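Local coordinates for RagB/SusD family nutrient uptake outer membrane protein (Bacteroides thetaiotaomicron, PDB 7KV2), which probably binds beta-glucan at the cell surface as a SusD-family outer-membrane protein, capturing the polysaccharide for uptake by a gut bacterium, at residues G423-Y428 and I442-D447; L72-M77 and R463-I468; D254-Y259 and S270-F275. All coordinates share one frame; numbering follows the deposited sequence.

Contact 1: residues G423-Y428 and I442-D447; sequences GDAKKY and IEPTLD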
loop_
_atom_site.group_PDB
_atom_site.type_symbol
_atom_site.label_atom_id
_atom_site.label_comp_id
_atom_site.label_asym_id
_atom_site.label_seq_id
_atom_site.Cartn_x
_atom_site.Cartn_y
_atom_site.Cartn_z
ATOM N N GLY A 423 18.288 22.163 1.064
ATOM C CA GLY A 423 17.423 21.836 2.209
ATOM C C GLY A 423 18.175 20.919 3.132
ATOM O O GLY A 423 19.247 20.459 2.698
ATOM N N ASP A 424 17.698 20.711 4.362
ATOM C CA ASP A 424 18.474 19.914 5.330
ATOM C C ASP A 424 18.107 18.430 5.164
ATOM O O ASP A 424 17.357 17.882 6.025
ATOM C CB ASP A 424 18.329 20.458 6.749
ATOM C CG ASP A 424 19.500 20.053 7.643
ATOM O OD1 ASP A 424 20.227 19.084 7.307
ATOM O OD2 ASP A 424 19.682 20.716 8.684
ATOM N N ALA A 425 18.698 17.780 4.154
ATOM C CA ALA A 425 18.516 16.329 3.914
ATOM C C ALA A 425 18.987 15.564 5.140
ATOM O O ALA A 425 18.366 14.526 5.471
ATOM C CB ALA A 425 19.257 15.864 2.705
ATOM N N LYS A 426 20.081 16.008 5.767
ATOM C CA LYS A 426 20.624 15.282 6.921
ATOM C C LYS A 426 19.610 15.350 8.063
ATOM O O LYS A 426 19.385 14.308 8.732
ATOM C CB LYS A 426 21.985 15.820 7.343
ATOM C CG LYS A 426 22.584 15.008 8.478
ATOM C CD LYS A 426 24.048 15.242 8.696
ATOM C CE LYS A 426 24.546 14.490 9.910
ATOM N NZ LYS A 426 26.014 14.606 10.016
ATOM N N LYS A 427 19.027 16.523 8.305
ATOM C CA LYS A 427 18.060 16.670 9.417
ATOM C C LYS A 427 16.851 15.755 9.142
ATOM O O LYS A 427 16.457 15.034 10.037
ATOM C CB LYS A 427 17.579 18.109 9.564
ATOM C CG LYS A 427 16.499 18.319 10.613
ATOM C CD LYS A 427 16.324 19.779 10.932
ATOM C CE LYS A 427 14.896 20.167 11.224
ATOM N NZ LYS A 427 14.780 21.624 11.505
ATOM N N TYR A 428 16.348 15.782 7.925
ATOM C CA TYR A 428 15.122 15.059 7.539
ATOM C C TYR A 428 15.351 13.563 7.725
ATOM O O TYR A 428 14.505 12.946 8.356
ATOM C CB TYR A 428 14.714 15.424 6.128
ATOM C CG TYR A 428 14.225 16.841 5.996
ATOM C CD1 TYR A 428 13.806 17.575 7.087
ATOM C CD2 TYR A 428 14.118 17.418 4.755
ATOM C CE1 TYR A 428 13.330 18.876 6.941
ATOM C CE2 TYR A 428 13.662 18.717 4.600
ATOM C CZ TYR A 428 13.249 19.440 5.692
ATOM O OH TYR A 428 12.762 20.701 5.497
ATOM N N ILE A 442 23.335 9.467 10.653
ATOM C CA ILE A 442 23.871 8.940 9.375
ATOM C C ILE A 442 23.845 10.061 8.349
ATOM O O ILE A 442 23.004 10.972 8.441
ATOM C CB ILE A 442 23.094 7.683 8.937
ATOM C CG1 ILE A 442 21.574 7.903 8.948
ATOM C CG2 ILE A 442 23.496 6.507 9.819
ATOM C CD1 ILE A 442 20.801 6.778 8.295
ATOM N N GLU A 443 24.782 10.003 7.410
ATOM C CA GLU A 443 24.908 10.999 6.327
ATOM C C GLU A 443 23.819 10.726 5.304
ATOM O O GLU A 443 23.499 9.572 5.034
ATOM C CB GLU A 443 26.300 10.919 5.665
ATOM C CG GLU A 443 27.439 11.428 6.543
ATOM C CD GLU A 443 27.279 12.855 7.056
ATOM O OE1 GLU A 443 26.978 13.741 6.266
ATOM O OE2 GLU A 443 27.454 13.077 8.272
ATOM N N PRO A 444 23.268 11.769 4.656
ATOM C CA PRO A 444 22.228 11.592 3.646
ATOM C C PRO A 444 22.782 11.203 2.270
ATOM O O PRO A 444 22.409 11.829 1.290
ATOM C CB PRO A 444 21.565 12.972 3.632
ATOM C CG PRO A 444 22.743 13.917 3.852
ATOM C CD PRO A 444 23.603 13.189 4.863
ATOM N N THR A 445 23.520 10.102 2.193
ATOM C CA THR A 445 23.811 9.420 0.901
ATOM C C THR A 445 22.522 8.788 0.371
ATOM O O THR A 445 21.630 8.486 1.194
ATOM C CB THR A 445 24.914 8.372 1.025
ATOM O OG1 THR A 445 24.441 7.296 1.837
ATOM C CG2 THR A 445 26.195 8.937 1.610
ATOM N N LEU A 446 22.438 8.578 -0.937
ATOM C CA LEU A 446 21.315 7.857 -1.580
ATOM C C LEU A 446 21.212 6.476 -0.952
ATOM O O LEU A 446 20.063 6.081 -0.605
ATOM C CB LEU A 446 21.526 7.729 -3.089
ATOM C CG LEU A 446 21.268 8.977 -3.920
ATOM C CD1 LEU A 446 21.274 8.615 -5.399
ATOM C CD2 LEU A 446 19.948 9.648 -3.560
ATOM N N ASP A 447 22.330 5.760 -0.796
ATOM C CA ASP A 447 22.264 4.382 -0.227
ATOM C C ASP A 447 21.670 4.435 1.186
ATOM O O ASP A 447 20.836 3.572 1.516
ATOM C CB ASP A 447 23.620 3.677 -0.232
ATOM C CG ASP A 447 24.020 3.262 -1.639
ATOM O OD1 ASP A 447 23.200 3.419 -2.554
ATOM O OD2 ASP A 447 25.143 2.843 -1.810
#
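Lys426 NZ and Glu443 OE2 form a salt bridge of 2.7 Å, the one hydrogen bond between 423-428 and 442-447. The two segments bring together the start of helix 425-435 and the loop that leads into helix 446-456, successive helices in the helical, TPR-related scaffold of the SusD family. The ammonium approaches OE2 on its syn side, 31° out of the carboxylate plane. Lys426 has CG anti to its own backbone N (chi1 -176°) and runs extended from there, whereas Glu443 starts with CB pointing away, but the bend at chi2 swings CD, and with it the carboxylate, back toward the lysine. A long, flexible pair suits this place at the surface.

Beside the salt bridge lies Pro444, the centre of an inverse gamma turn. Its compact ring suits the narrow approach of the backbones: CD lies 4.0 Å from Lys426 CB, while CG rests 3.9 Å from Lys426 N. Ala425 is small enough to let the proline close in, and it also touches Thr417 of helix 405-417. Asn430, one turn after Lys426, donates to Ile442 O and so ties the loop back to the helix. Asp424 is the N-cap of that helix; its OD1 accepts from Lys427 N at 3.0 Å. The apolar part of the contact is Ala425 CB against Pro444 CB at 3.8 Å.

Contact 2: residues L72-M77 and R463-I468; sequences LMSDIM and RYWDLI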
loop_
_atom_site.group_PDB
_atom_site.type_symbol
_atom_site.label_atom_id
_atom_site.label_comp_id
_atom_site.label_asym_id
_atom_site.label_seq_id
_atom_site.Cartn_x
_atom_site.Cartn_y
_atom_site.Cartn_z
ATOM N N LEU A 72 0.839 -6.145 -0.109
ATOM C CA LEU A 72 1.552 -7.437 -0.109
ATOM C C LEU A 72 1.850 -7.806 -1.566
ATOM O O LEU A 72 2.872 -8.508 -1.780
ATOM C CB LEU A 72 0.736 -8.574 0.515
ATOM C CG LEU A 72 0.325 -8.454 1.984
ATOM C CD1 LEU A 72 -0.306 -9.759 2.469
ATOM C CD2 LEU A 72 1.497 -8.093 2.811
ATOM N N MET A 73 0.989 -7.410 -2.500
ATOM C CA MET A 73 1.204 -7.802 -3.910
ATOM C C MET A 73 2.584 -7.298 -4.399
ATOM O O MET A 73 3.229 -8.038 -5.220
ATOM C CB MET A 73 0.081 -7.368 -4.850
ATOM C CG MET A 73 -1.261 -8.047 -4.617
ATOM S SD MET A 73 -1.251 -9.856 -4.601
ATOM C CE MET A 73 -0.847 -10.204 -2.892
ATOM N N SER A 74 3.071 -6.134 -3.953
ATOM C CA SER A 74 4.457 -5.692 -4.249
ATOM C C SER A 74 5.443 -6.316 -3.255
ATOM O O SER A 74 6.541 -6.725 -3.688
ATOM C CB SER A 74 4.565 -4.201 -4.389
ATOM O OG SER A 74 4.399 -3.531 -3.142
ATOM N N ASP A 75 5.141 -6.350 -1.951
ATOM C CA ASP A 75 6.182 -6.768 -0.973
ATOM C C ASP A 75 6.612 -8.210 -1.225
ATOM O O ASP A 75 7.762 -8.507 -0.912
ATOM C CB ASP A 75 5.743 -6.526 0.475
ATOM C CG ASP A 75 5.776 -5.047 0.855
ATOM O OD1 ASP A 75 6.743 -4.327 0.450
ATOM O OD2 ASP A 75 4.853 -4.609 1.579
ATOM N N ILE A 76 5.733 -9.097 -1.695
ATOM C CA ILE A 76 6.130 -10.515 -1.920
ATOM C C ILE A 76 7.225 -10.528 -3.005
ATOM O O ILE A 76 7.958 -11.536 -3.075
ATOM C CB ILE A 76 4.933 -11.421 -2.258
ATOM C CG1 ILE A 76 4.206 -10.993 -3.538
ATOM C CG2 ILE A 76 4.015 -11.525 -1.052
ATOM C CD1 ILE A 76 2.988 -11.802 -3.938
ATOM N N MET A 77 7.338 -9.489 -3.854
ATOM C CA MET A 77 8.355 -9.469 -4.947
ATOM C C MET A 77 9.671 -8.840 -4.487
ATOM O O MET A 77 10.693 -8.815 -5.282
ATOM C CB MET A 77 7.811 -8.773 -6.203
ATOM C CG MET A 77 6.551 -9.438 -6.693
ATOM S SD MET A 77 6.056 -8.903 -8.375
ATOM C CE MET A 77 5.172 -7.388 -7.991
ATOM N N ARG A 463 8.985 -1.193 -0.873
ATOM C CA ARG A 463 10.371 -1.691 -1.096
ATOM C C ARG A 463 10.570 -2.119 -2.571
ATOM O O ARG A 463 11.648 -1.816 -3.151
ATOM C CB ARG A 463 10.645 -2.835 -0.113
ATOM C CG ARG A 463 11.984 -3.537 -0.303
ATOM C CD ARG A 463 13.178 -2.598 -0.111
ATOM N NE ARG A 463 14.393 -3.407 -0.060
ATOM C CZ ARG A 463 15.634 -2.923 -0.135
ATOM N NH1 ARG A 463 15.854 -1.634 -0.289
ATOM N NH2 ARG A 463 16.652 -3.747 -0.054
ATOM N N TYR A 464 9.624 -2.848 -3.134
ATOM C CA TYR A 464 9.791 -3.386 -4.504
ATOM C C TYR A 464 9.966 -2.203 -5.455
ATOM O O TYR A 464 10.952 -2.217 -6.221
ATOM C CB TYR A 464 8.616 -4.240 -4.920
ATOM C CG TYR A 464 8.786 -4.963 -6.245
ATOM C CD1 TYR A 464 9.920 -5.721 -6.516
ATOM C CD2 TYR A 464 7.823 -4.854 -7.234
ATOM C CE1 TYR A 464 10.030 -6.436 -7.699
ATOM C CE2 TYR A 464 7.942 -5.538 -8.444
ATOM C CZ TYR A 464 9.052 -6.328 -8.671
ATOM O OH TYR A 464 9.178 -7.035 -9.844
ATOM N N TRP A 465 9.089 -1.205 -5.350
ATOM C CA TRP A 465 9.158 0.002 -6.224
ATOM C C TRP A 465 10.463 0.763 -5.968
ATOM O O TRP A 465 11.062 1.257 -6.959
ATOM C CB TRP A 465 7.907 0.873 -6.089
ATOM C CG TRP A 465 6.653 0.060 -6.148
ATOM C CD1 TRP A 465 5.740 -0.075 -5.133
ATOM C CD2 TRP A 465 6.272 -0.883 -7.156
ATOM N NE1 TRP A 465 4.786 -0.990 -5.468
ATOM C CE2 TRP A 465 5.059 -1.467 -6.724
ATOM C CE3 TRP A 465 6.761 -1.206 -8.435
ATOM C CZ2 TRP A 465 4.380 -2.402 -7.493
ATOM C CZ3 TRP A 465 6.090 -2.137 -9.188
ATOM C CH2 TRP A 465 4.921 -2.726 -8.720
ATOM N N ASP A 466 10.916 0.886 -4.711
ATOM C CA ASP A 466 12.191 1.582 -4.393
ATOM C C ASP A 466 13.379 0.846 -5.070
ATOM O O ASP A 466 14.270 1.523 -5.631
ATOM C CB ASP A 466 12.379 1.773 -2.880
ATOM C CG ASP A 466 11.396 2.761 -2.259
ATOM O OD1 ASP A 466 10.850 3.625 -3.009
ATOM O OD2 ASP A 466 11.147 2.637 -1.030
ATOM N N LEU A 467 13.419 -0.483 -5.006
ATOM C CA LEU A 467 14.509 -1.280 -5.630
ATOM C C LEU A 467 14.523 -1.032 -7.133
ATOM O O LEU A 467 15.629 -0.813 -7.694
ATOM C CB LEU A 467 14.312 -2.774 -5.358
ATOM C CG LEU A 467 14.691 -3.189 -3.944
ATOM C CD1 LEU A 467 14.239 -4.595 -3.656
ATOM C CD2 LEU A 467 16.187 -2.963 -3.672
ATOM N N ILE A 468 13.359 -1.057 -7.757
ATOM C CA ILE A 468 13.287 -0.968 -9.239
ATOM C C ILE A 468 13.742 0.452 -9.618
ATOM O O ILE A 468 14.618 0.549 -10.477
ATOM C CB ILE A 468 11.902 -1.317 -9.793
ATOM C CG1 ILE A 468 11.588 -2.803 -9.618
ATOM C CG2 ILE A 468 11.808 -0.883 -11.251
ATOM C CD1 ILE A 468 10.187 -3.196 -9.989
HETATM O O HOH W 1 6.996 -3.408 -2.066
HETATM O O HOH W 2 2.159 -2.279 -3.571
HETATM O O HOH W 3 7.604 -2.085 1.554
#
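A Met-aromatic contact and a set of bridging waters join helix 70-75 and the residues just after it to helix 463-469, with Met77 lying against Tyr464. Met77 CB sits over the centre of the Tyr464 ring, 3.6 Å from its centroid, in a CH-pi contact; SD lies obliquely to the ring, 4.4 Å from the same centroid. The bend at chi3 (-84°) brings CE back to within 3.4 Å of Tyr464 CE2, and the flexible thioether can thus follow a flat ring. Ile468 CD1 covers the opposite face, and Tyr464 OH is hydrogen-bonded to Trp489. An alanine in place of Tyr464 would probably leave Met77 and Ile468 facing a gap and Trp489 NE1 without its hydroxyl partner.

Waters bridge the polar groups. One molecule donates to Asp75 OD1 at 2.7 Å and accepts from Tyr464 N at 2.9 Å, besides bonding Ser74 OG; another links Asp75 OD1 to Arg463 N. The amides of Arg463 and Tyr464 thereby find acceptors, while Asp75 OD2 accepts from Gly461 N. Small Ser74 lets its CB reach 3.4 Å from Trp465 NE1.

Phe161 of helix 137-162 meets Trp465 edge-to-face and touches Met77, while helix 92-98 packs on Met77 and helix 473-476 on Ile468.

Contact 3: residues D254-Y259 and S270-F275; sequences DLMPDY and SIESIF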
loop_
_atom_site.group_PDB
_atom_site.type_symbol
_atom_site.label_atom_id
_atom_site.label_comp_id
_atom_site.label_asym_id
_atom_site.label_seq_id
_atom_site.Cartn_x
_atom_site.Cartn_y
_atom_site.Cartn_z
ATOM N N ASP A 254 3.548 15.487 11.329
ATOM C CA ASP A 254 4.776 15.327 12.131
ATOM C C ASP A 254 4.935 13.842 12.391
ATOM O O ASP A 254 3.980 13.093 12.014
ATOM C CB ASP A 254 4.687 16.096 13.456
ATOM C CG ASP A 254 6.045 16.514 14.019
ATOM O OD1 ASP A 254 7.072 15.938 13.601
ATOM O OD2 ASP A 254 6.058 17.411 14.890
ATOM N N LEU A 255 6.043 13.446 13.019
ATOM C CA LEU A 255 6.294 12.022 13.381
ATOM C C LEU A 255 5.649 11.735 14.731
ATOM O O LEU A 255 5.774 12.564 15.662
ATOM C CB LEU A 255 7.792 11.708 13.441
ATOM C CG LEU A 255 8.572 11.790 12.131
ATOM C CD1 LEU A 255 10.060 11.533 12.361
ATOM C CD2 LEU A 255 8.012 10.840 11.078
ATOM N N MET A 256 5.013 10.565 14.859
ATOM C CA MET A 256 4.608 10.059 16.185
ATOM C C MET A 256 5.901 9.782 16.935
ATOM O O MET A 256 6.877 9.237 16.403
ATOM C CB MET A 256 3.786 8.767 16.076
ATOM C CG MET A 256 2.546 8.907 15.226
ATOM S SD MET A 256 1.315 7.589 15.570
ATOM C CE MET A 256 0.738 8.190 17.169
ATOM N N PRO A 257 6.010 10.192 18.214
ATOM C CA PRO A 257 7.277 9.992 18.896
ATOM C C PRO A 257 7.644 8.521 19.076
ATOM O O PRO A 257 8.814 8.251 19.171
ATOM C CB PRO A 257 7.047 10.652 20.269
ATOM C CG PRO A 257 5.897 11.611 20.084
ATOM C CD PRO A 257 5.064 11.041 18.946
ATOM N N ASP A 258 6.656 7.628 19.173
ATOM C CA ASP A 258 6.894 6.182 19.427
ATOM C C ASP A 258 6.408 5.373 18.219
ATOM O O ASP A 258 5.191 5.368 17.965
ATOM C CB ASP A 258 6.186 5.677 20.680
ATOM C CG ASP A 258 6.628 4.288 21.085
ATOM O OD1 ASP A 258 7.105 3.524 20.192
ATOM O OD2 ASP A 258 6.554 3.968 22.308
ATOM N N TYR A 259 7.316 4.764 17.466
ATOM C CA TYR A 259 6.941 4.068 16.207
ATOM C C TYR A 259 5.909 2.965 16.528
ATOM O O TYR A 259 5.058 2.645 15.693
ATOM C CB TYR A 259 8.197 3.513 15.535
ATOM C CG TYR A 259 7.962 2.860 14.191
ATOM C CD1 TYR A 259 7.508 1.555 14.118
ATOM C CD2 TYR A 259 8.277 3.516 12.994
ATOM C CE1 TYR A 259 7.333 0.900 12.891
ATOM C CE2 TYR A 259 8.129 2.878 11.771
ATOM C CZ TYR A 259 7.664 1.568 11.716
ATOM O OH TYR A 259 7.533 0.944 10.497
ATOM N N SER A 270 -3.397 9.726 12.725
ATOM C CA SER A 270 -2.569 10.444 13.727
ATOM C C SER A 270 -1.922 11.662 13.056
ATOM O O SER A 270 -2.096 11.906 11.834
ATOM C CB SER A 270 -1.497 9.562 14.248
ATOM O OG SER A 270 -0.520 9.376 13.227
ATOM N N ILE A 271 -1.054 12.344 13.792
ATOM C CA ILE A 271 -0.335 13.500 13.196
ATOM C C ILE A 271 0.593 13.019 12.078
ATOM O O ILE A 271 0.954 13.818 11.202
ATOM C CB ILE A 271 0.407 14.283 14.274
ATOM C CG1 ILE A 271 0.768 15.665 13.712
ATOM C CG2 ILE A 271 1.585 13.501 14.823
ATOM C CD1 ILE A 271 0.745 16.730 14.738
ATOM N N GLU A 272 0.938 11.731 12.068
ATOM C CA GLU A 272 1.834 11.165 11.034
ATOM C C GLU A 272 1.076 10.796 9.756
ATOM O O GLU A 272 1.734 10.612 8.722
ATOM C CB GLU A 272 2.493 9.909 11.578
ATOM C CG GLU A 272 3.658 9.496 10.729
ATOM C CD GLU A 272 4.723 8.699 11.390
ATOM O OE1 GLU A 272 4.857 8.793 12.628
ATOM O OE2 GLU A 272 5.412 7.990 10.643
ATOM N N SER A 273 -0.236 10.602 9.827
ATOM C CA SER A 273 -1.019 10.023 8.703
ATOM C C SER A 273 -1.339 11.118 7.701
ATOM O O SER A 273 -2.004 12.087 8.094
ATOM C CB SER A 273 -2.315 9.335 9.111
ATOM O OG SER A 273 -2.160 8.563 10.268
ATOM N N ILE A 274 -0.895 10.948 6.456
ATOM C CA ILE A 274 -1.291 11.764 5.267
ATOM C C ILE A 274 -2.450 11.067 4.542
ATOM O O ILE A 274 -3.453 11.739 4.176
ATOM C CB ILE A 274 -0.075 12.027 4.364
ATOM C CG1 ILE A 274 0.923 12.912 5.113
ATOM C CG2 ILE A 274 -0.507 12.601 3.018
ATOM C CD1 ILE A 274 2.301 12.943 4.538
ATOM N N PHE A 275 -2.389 9.746 4.375
ATOM C CA PHE A 275 -3.516 9.030 3.737
ATOM C C PHE A 275 -3.556 7.579 4.217
ATOM O O PHE A 275 -2.503 6.921 4.250
ATOM C CB PHE A 275 -3.409 9.178 2.219
ATOM C CG PHE A 275 -4.690 8.888 1.488
ATOM C CD1 PHE A 275 -5.813 9.681 1.696
ATOM C CD2 PHE A 275 -4.795 7.793 0.629
ATOM C CE1 PHE A 275 -7.000 9.414 1.033
ATOM C CE2 PHE A 275 -5.987 7.530 -0.036
ATOM C CZ PHE A 275 -7.090 8.329 0.185
#
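Asp254 opens the contact with its backbone N, which donates to Ile271 O at 3.1 Å. Its side chain turns back on its own segment: OD1 accepts from Leu255 N at 2.8 Å, a short reach that suits aspartate. Asp254 CB also lies beside Ile271 CG1, and Asp254 O receives a CA-H...O contact from Glu272 CA at 3.0 Å.

Leu255 points its CB away from the turn, yet CD2 comes to 3.9 Å from Glu272 OE2. Its branched end also lies on Ser406 and Leu409 of helix 405-417, and its apolar character suits the packing against Leu409.

Met256 makes the straightest bond between the segments: its N donates to Glu272 OE1 at 2.9 Å, with an N-H...O angle of 165°. The amide comes from the anti side of the carboxylate, 24° out of its plane. Glu272 has CG anti to its backbone N (chi1 -165°) and an extended chain, long enough to reach this amide. Two arginines share the carboxylate, Arg435 at OE1 and Arg404 at OE2, which would probably stabilise its negative charge. The Met256 side chain crosses that of Glu272 at about a right angle, and SD lies 3.5 Å from Ser270 OG.

Ser270 OG itself accepts from Glu272 N, making an ST turn at the start of the type I beta turn Ser270-Ser273. The contact thus joins a loop to a tight turn leading into strand 273-277, near the sodium ion bound at Ile248, Ser250, Tyr253 and Tyr405, whose nearest approach to the Asp254 side chain is about 5 Å.

Contact 2 is the buried one of the three, its centre about 10 Å from that of the chain, whereas contacts 1 and 3 lie at the surface. It also spans the greatest sequence distance, bringing an early helix against a late one; contacts 1 and 3 each join segments close in the chain. Their chemistry follows their place: aromatic and thioether packing with bridging waters in contact 2, a lysine-glutamate pair over a proline in contact 1, and backbone amides held by a carbonyl and a carboxylate in contact 3. Helix 405-417 is touched by both surface contacts, and Arg435, at the end of helix 425-435 that begins in contact 1, reaches Glu272 of contact 3.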